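Putative L-alanine-DL-glutamate epimerase (Burkholderia xenovorans, PDB 3GO2) binds magnesium and is probably a racemase or epimerase of the mandelate racemase/muconate lactonizing enzyme family. Local coordinates at residues A[33-38]-A[92-97]. Sequence-based numbering, arbitrary orientation.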
loop_
_atom_site.group_PDB
_atom_site.type_symbol
_atom_site.label_atom_id
_atom_site.label_comp_id
_atom_site.label_asym_id
_atom_site.label_seq_id
_atom_site.Cartn_x
_atom_site.Cartn_y
_atom_site.Cartn_z
ATOM N N GLY A 33 -19.232 40.557 20.533
ATOM C CA GLY A 33 -18.276 39.845 19.694
ATOM C C GLY A 33 -18.776 39.848 18.251
ATOM O O GLY A 33 -19.975 39.672 17.990
ATOM N N TRP A 34 -17.832 40.031 17.326
ATOM C CA TRP A 34 -18.111 40.110 15.904
ATOM C C TRP A 34 -17.299 39.113 15.104
ATOM O O TRP A 34 -16.140 38.806 15.444
ATOM C CB TRP A 34 -17.691 41.478 15.371
ATOM C CG TRP A 34 -18.518 42.656 15.802
ATOM C CD1 TRP A 34 -18.222 43.556 16.797
ATOM C CD2 TRP A 34 -19.737 43.098 15.212
ATOM N NE1 TRP A 34 -19.189 44.524 16.859
ATOM C CE2 TRP A 34 -20.134 44.259 15.900
ATOM C CE3 TRP A 34 -20.542 42.616 14.180
ATOM C CZ2 TRP A 34 -21.289 44.945 15.575
ATOM C CZ3 TRP A 34 -21.695 43.304 13.861
ATOM C CH2 TRP A 34 -22.048 44.460 14.556
ATOM N N SER A 35 -17.916 38.610 14.046
ATOM C CA SER A 35 -17.157 37.966 12.967
ATOM C C SER A 35 -17.667 38.441 11.628
ATOM O O SER A 35 -18.704 39.108 11.532
ATOM C CB SER A 35 -17.284 36.435 13.065
ATOM O OG SER A 35 -18.607 36.024 12.753
ATOM N N GLU A 36 -16.928 38.101 10.586
ATOM C CA GLU A 36 -17.339 38.380 9.215
ATOM C C GLU A 36 -17.406 37.031 8.517
ATOM O O GLU A 36 -16.617 36.158 8.825
ATOM C CB GLU A 36 -16.399 39.365 8.527
ATOM C CG GLU A 36 -16.792 39.668 7.076
ATOM C CD GLU A 36 -15.871 40.670 6.397
ATOM O OE1 GLU A 36 -15.087 41.319 7.091
ATOM O OE2 GLU A 36 -15.954 40.798 5.145
ATOM N N PHE A 37 -18.409 36.834 7.672
ATOM C CA PHE A 37 -18.535 35.622 6.846
ATOM C C PHE A 37 -18.978 35.999 5.424
ATOM O O PHE A 37 -19.217 37.158 5.126
ATOM C CB PHE A 37 -19.465 34.589 7.504
ATOM C CG PHE A 37 -20.919 34.983 7.579
ATOM C CD1 PHE A 37 -21.843 34.541 6.622
ATOM C CD2 PHE A 37 -21.372 35.772 8.605
ATOM C CE1 PHE A 37 -23.198 34.863 6.730
ATOM C CE2 PHE A 37 -22.715 36.127 8.695
ATOM C CZ PHE A 37 -23.624 35.687 7.744
ATOM N N ASP A 38 -19.069 35.011 4.540
ATOM C CA ASP A 38 -19.294 35.234 3.132
ATOM C C ASP A 38 -20.279 34.218 2.579
ATOM O O ASP A 38 -20.262 33.044 2.982
ATOM C CB ASP A 38 -17.947 35.130 2.418
ATOM C CG ASP A 38 -18.069 35.157 0.926
ATOM O OD1 ASP A 38 -18.096 36.282 0.374
ATOM O OD2 ASP A 38 -18.114 34.056 0.316
ATOM N N GLU A 92 -18.263 30.657 15.851
ATOM C CA GLU A 92 -17.032 30.460 16.601
ATOM C C GLU A 92 -16.214 31.726 16.649
ATOM O O GLU A 92 -15.699 32.109 17.696
ATOM C CB GLU A 92 -16.212 29.307 16.001
ATOM C CG GLU A 92 -14.855 29.147 16.696
ATOM C CD GLU A 92 -14.200 27.836 16.393
ATOM O OE1 GLU A 92 -13.195 27.824 15.647
ATOM O OE2 GLU A 92 -14.689 26.831 16.927
ATOM N N ASN A 93 -16.079 32.383 15.507
ATOM C CA ASN A 93 -15.255 33.550 15.445
ATOM C C ASN A 93 -15.849 34.723 16.231
ATOM O O ASN A 93 -15.109 35.502 16.793
ATOM C CB ASN A 93 -14.918 33.908 14.009
ATOM C CG ASN A 93 -13.893 32.993 13.433
ATOM O OD1 ASN A 93 -13.098 32.394 14.180
ATOM N ND2 ASN A 93 -13.850 32.908 12.101
ATOM N N ALA A 94 -17.174 34.798 16.329
ATOM C CA ALA A 94 -17.812 35.840 17.143
ATOM C C ALA A 94 -17.666 35.508 18.623
ATOM O O ALA A 94 -17.437 36.397 19.434
ATOM C CB ALA A 94 -19.304 36.009 16.753
ATOM N N LEU A 95 -17.746 34.214 18.954
ATOM C CA LEU A 95 -17.520 33.752 20.340
ATOM C C LEU A 95 -16.097 34.100 20.778
ATOM O O LEU A 95 -15.877 34.574 21.901
ATOM C CB LEU A 95 -17.784 32.256 20.464
ATOM C CG LEU A 95 -19.220 31.768 20.566
ATOM C CD1 LEU A 95 -19.340 30.262 20.361
ATOM C CD2 LEU A 95 -19.772 32.140 21.939
ATOM N N LEU A 96 -15.119 33.867 19.910
ATOM C CA LEU A 96 -13.733 34.156 20.287
ATOM C C LEU A 96 -13.538 35.645 20.543
ATOM O O LEU A 96 -12.907 36.036 21.530
ATOM C CB LEU A 96 -12.765 33.676 19.211
ATOM C CG LEU A 96 -12.610 32.167 19.072
ATOM C CD1 LEU A 96 -11.880 31.876 17.750
ATOM C CD2 LEU A 96 -11.867 31.551 20.290
ATOM N N ASP A 97 -14.084 36.479 19.665
ATOM C CA ASP A 97 -13.987 37.926 19.844
ATOM C C ASP A 97 -14.566 38.334 21.217
ATOM O O ASP A 97 -13.977 39.140 21.981
ATOM C CB ASP A 97 -14.746 38.644 18.740
ATOM C CG ASP A 97 -14.428 40.121 18.670
ATOM O OD1 ASP A 97 -13.263 40.508 18.930
ATOM O OD2 ASP A 97 -15.357 40.903 18.335
HETATM O O HOH W 1 -15.999 33.814 10.329
#
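With chi1 at -167°, D97 holds its CG anti to its own backbone N, and this carries the carboxylate from the helix to the backbone of W34. There D97 OD2 accepts the W34 N-H through its anti lone pair, 2.8 Å from W34 N, with 159° at the hydrogen. The same D97 OD2 lies 3.4 Å from G33 CA and forms a salt bridge with K101 one helical turn on, while OD1 takes the backbone N-H of W375; both oxygens of this buried acid are thus engaged, and the nearby lysine would be expected to favour its charged form. The W34 side chain leaves its backbone away from the helix and runs alongside D97, with D97 OD2 at the ring edge, near its plane; it packs on K24, D378 and P379.

At G33 the backbone comes close: G33 CA approaches A94 O at 3.6 Å in a direct CA-H...O contact. Further along the strand, S35 CB sits 3.6 Å from N93 CB, and S35 OG hydrogen-bonds to A90 O, earlier in helix 82-103. The N93 amide is held at both ends: OD1 accepts from V298 N, and ND2 donates to T293 O and to a water that in turn donates to E36 O.

Running at 145° to each other, the strand and helix axes approach to 5.6 Å. Strand 32-37 is an outermost strand, within this chain, of the three-stranded antiparallel sheet in the enolase-type N-terminal domain, hydrogen-bonded through G33, S35 and F37 to strand 19-27; helix 82-103 packs against strand 32-37, with helix 65-76 touching E92, L95 and L96.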